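Local coordinates for uncharacterized protein (Bacteroides vulgatus, PDB 4FMR) that probably binds DNA through an HU/IHF-like domain and also carries a domain of unknown function with an Ig-like fold, at the interface of chains A and B. Sequence-based numbering; all coordinates share one arbitrary frame. Chains: chain A/B, uncharacterized hypothetical protein.

Contact 1 and contact 2 are neighbouring parts of one A–B interface, with centres of their C-alpha atoms about 11 Å apart. They share B:Met61. Its selenium and methyl end belongs to contact 1; its CB and CG belong to contact 2. Helix 51-69 of chain A and helix 51-70 of chain B serve both. In contact 1 they join helix 35-45 of chain B and the turn after strand 74-76 of chain A; in contact 2, helix 35-45 of chain A. Two-fold symmetry repeats each contact with the chains exchanged, which fits a dimer of the HU/IHF type.

Contact 1: the interface of chains A and B. Residues chain A 61, 76-79, 111; chain B 35, 38, 58, 61-62.
A:Met61 and B:Met61, both selenomethionines, each hold CG anti to the backbone N (chi1 -169° and 179°) and meet tip to tip. This sends both side chains off their helices toward each other. B:Met61 then bends at chi2 and chi3, which brings its CE to 3.7 Å from A:Met61 SE. B:Ile58 CD1 packs on the same selenium. The B:Ile38 side chain lies aslant A:Met61, its CG2 3.7 Å from A:Met61 CG, while its other branch, through CD1, touches A:Thr77 CG2. B:Met61 SE faces A:Leu79 CD1.

The polar half centres on B:Glu62, whose chain runs extended beyond CG past A:Leu79 in the opposite direction. Its OE2 accepts a hydrogen bond from A:Gly78 N at 3.2 Å, on the syn side and 26° out of the carboxylate plane. Water 2 joins OE2 to the A:Thr77 hydroxyl. Within chain B, OE1 forms a salt bridge with B:Lys35 NZ at 2.8 Å, reached from above the carboxylate plane. Partners on both oxygens probably limit the turning of the carboxylate. An alanine here would probably leave A:Gly78 N and the B:Lys35 amine (NZ) without their carboxylate mate and open a gap beside A:Leu79. Water 1 links A:Asn76 O to B:Lys35 N at the start of helix 35-45. The site ties the turn after strand 74-76 of one chain to the helices of the other, probably supporting an HU-like dimer.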
# COMPACT_ATOMS: atom_id res chain seq x y z
N MSE A 61 12.39 -11.19 11.68
CA MSE A 61 11.53 -10.01 11.71
C MSE A 61 10.29 -10.21 10.81
O MSE A 61 9.20 -9.81 11.19
CB MSE A 61 12.33 -8.77 11.28
CG MSE A 61 11.59 -7.47 11.54
SE MSE A 61 12.21 -6.06 10.37
CE MSE A 61 11.64 -6.88 8.62
N ASN A 76 3.51 -1.12 12.99
CA ASN A 76 4.18 0.10 12.55
C ASN A 76 5.71 -0.04 12.71
O ASN A 76 6.22 -0.18 13.82
CB ASN A 76 3.64 1.33 13.35
CG ASN A 76 4.37 2.64 13.10
OD1 ASN A 76 4.91 2.89 12.02
ND2 ASN A 76 4.42 3.51 14.11
N THR A 77 6.44 0.06 11.58
CA THR A 77 7.92 0.11 11.57
C THR A 77 8.31 1.54 11.12
O THR A 77 7.45 2.38 10.89
CB THR A 77 8.50 -1.00 10.65
OG1 THR A 77 8.28 -0.66 9.27
CG2 THR A 77 7.91 -2.39 10.93
N GLY A 78 9.59 1.79 10.93
CA GLY A 78 10.01 3.08 10.40
C GLY A 78 9.62 3.20 8.94
O GLY A 78 9.27 4.29 8.48
N LEU A 79 9.61 2.04 8.20
CA LEU A 79 9.31 2.00 6.77
C LEU A 79 7.82 1.99 6.45
O LEU A 79 7.42 2.55 5.43
CB LEU A 79 9.93 0.75 6.11
CG LEU A 79 11.44 0.70 6.01
CD1 LEU A 79 11.87 -0.60 5.35
CD2 LEU A 79 12.02 1.94 5.25
N ALA A 111 10.05 6.97 8.39
CA ALA A 111 11.36 6.97 7.76
C ALA A 111 11.25 7.28 6.24
O ALA A 111 12.07 8.03 5.71
CB ALA A 111 12.07 5.64 7.99
N LYS B 35 8.45 -1.11 16.54
CA LYS B 35 9.77 -1.74 16.44
C LYS B 35 10.22 -2.36 17.75
O LYS B 35 10.84 -3.43 17.71
CB LYS B 35 10.84 -0.75 15.96
CG LYS B 35 10.84 -0.64 14.44
CD LYS B 35 12.06 0.11 13.89
CE LYS B 35 11.77 1.56 13.62
NZ LYS B 35 12.92 2.25 12.98
N ILE B 38 8.33 -5.71 18.18
CA ILE B 38 8.85 -6.58 17.12
C ILE B 38 10.18 -7.15 17.57
O ILE B 38 10.34 -8.35 17.55
CB ILE B 38 8.97 -5.83 15.76
CG1 ILE B 38 7.58 -5.51 15.19
CG2 ILE B 38 9.83 -6.64 14.74
CD1 ILE B 38 7.56 -4.51 14.07
N ILE B 58 17.96 -3.65 11.83
CA ILE B 58 16.69 -3.05 11.40
C ILE B 58 16.94 -1.59 10.96
O ILE B 58 16.47 -1.24 9.88
CB ILE B 58 15.55 -3.14 12.45
CG1 ILE B 58 15.11 -4.62 12.65
CG2 ILE B 58 14.33 -2.25 12.04
CD1 ILE B 58 13.95 -4.85 13.69
N MSE B 61 18.83 -1.81 7.66
CA MSE B 61 17.96 -2.28 6.59
C MSE B 61 17.02 -1.13 6.12
O MSE B 61 16.84 -0.95 4.93
CB MSE B 61 17.18 -3.53 7.06
CG MSE B 61 16.21 -4.10 6.05
SE MSE B 61 14.47 -3.23 6.19
CE MSE B 61 13.96 -3.82 8.00
N GLU B 62 16.47 -0.33 7.07
CA GLU B 62 15.58 0.80 6.77
C GLU B 62 16.30 1.90 5.98
O GLU B 62 15.69 2.46 5.05
CB GLU B 62 14.98 1.38 8.06
CG GLU B 62 14.05 0.37 8.71
CD GLU B 62 13.07 0.87 9.75
OE1 GLU B 62 13.22 2.03 10.21
OE2 GLU B 62 12.12 0.11 10.07
O HOH W 1 8.00 1.55 14.93
O HOH W 2 10.53 -2.03 8.24

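Contact 2: the interface of chains A and B. Residues chain A 38, 42, 54, 58; chain B 57, 61, 64.
A:Met42 and A:Met54 approach the flat backbone carbonyl group of B:Gly57 from the same face, each tilted about 30° out of its plane. This is a helix-to-helix contact of the HU/IHF-like domain. Helix 35-45 and helix 51-69 of chain A pack against helix 51-70 of chain B. The selenomethionine methyl CE of A:Met42 approaches the B:Gly57 carbonyl oxygen O at 3.3 Å. A:Met54 SE, from helix 51-69 of chain A, touches B:Gly57 CA at 3.6 Å. The group is therefore met by two different selenomethionines, one at the carbonyl oxygen and one at the alpha carbon. The absence of a side chain on the glycine probably lets A:Met54 come close to the helix backbone, since a beta carbon there would press on the selenium.

No hydrogen bond or salt bridge crosses this patch; apolar contact holds it. A:Met42 has CG anti to its carbonyl carbon (chi1 -74°), and the chain stays extended to SE before bending at chi3 (67°). This lays it alongside the base of B:Met61, the two side chains pointing the same way. A:Met42 SE sits 3.8 Å from B:Met61 CB, and the bend carries CE on toward B:Gly57.

B:Val64 meets the root of A:Met42 at about a right angle. Its CG2 lies 3.8 Å from A:Met42 CG. The other branch, CG1, turns to the backbone of A:Ile38, 4.0 Å from A:Ile38 O. A:Ile38 CG2 adds looser contact with B:Met61 CG at 4.1 Å.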
# COMPACT_ATOMS: atom_id res chain seq x y z
N ILE A 38 19.88 -5.98 -0.79
CA ILE A 38 19.70 -5.22 0.47
C ILE A 38 20.78 -5.67 1.48
O ILE A 38 21.42 -4.82 2.10
CB ILE A 38 18.25 -5.37 1.05
CG1 ILE A 38 17.25 -4.58 0.20
CG2 ILE A 38 18.19 -4.92 2.54
CD1 ILE A 38 15.87 -5.07 0.27
N MSE A 42 23.76 -3.48 3.03
CA MSE A 42 23.88 -3.36 4.49
C MSE A 42 25.33 -3.69 4.94
O MSE A 42 25.90 -2.97 5.77
CB MSE A 42 22.90 -4.29 5.19
CG MSE A 42 21.46 -3.83 5.14
SE MSE A 42 20.24 -5.23 5.73
CE MSE A 42 20.77 -5.29 7.59
N MSE A 54 22.65 -10.90 9.69
CA MSE A 54 21.73 -9.95 9.08
C MSE A 54 20.65 -10.69 8.32
O MSE A 54 19.48 -10.34 8.47
CB MSE A 54 22.46 -8.95 8.18
CG MSE A 54 23.42 -8.02 8.92
SE MSE A 54 22.56 -6.93 10.32
CE MSE A 54 22.63 -8.10 11.90
N ILE A 58 16.53 -10.61 9.26
CA ILE A 58 15.48 -10.21 8.32
C ILE A 58 14.38 -11.29 8.27
O ILE A 58 13.22 -10.93 8.33
CB ILE A 58 16.02 -9.87 6.89
CG1 ILE A 58 17.03 -8.70 6.93
CG2 ILE A 58 14.86 -9.55 5.93
CD1 ILE A 58 17.66 -8.31 5.54
N GLY B 57 20.63 -3.89 12.91
CA GLY B 57 20.26 -4.47 11.61
C GLY B 57 19.00 -3.86 11.01
O GLY B 57 18.99 -3.55 9.82
N MSE B 61 18.83 -1.81 7.66
CA MSE B 61 17.96 -2.28 6.59
C MSE B 61 17.02 -1.13 6.12
O MSE B 61 16.84 -0.95 4.93
CB MSE B 61 17.18 -3.53 7.06
CG MSE B 61 16.21 -4.10 6.05
SE MSE B 61 14.47 -3.23 6.19
CE MSE B 61 13.96 -3.82 8.00
N VAL B 64 19.00 1.52 3.97
CA VAL B 64 19.27 0.97 2.63
C VAL B 64 18.01 1.04 1.77
O VAL B 64 18.08 1.45 0.61
CB VAL B 64 19.82 -0.48 2.74
CG1 VAL B 64 19.77 -1.22 1.39
CG2 VAL B 64 21.22 -0.48 3.33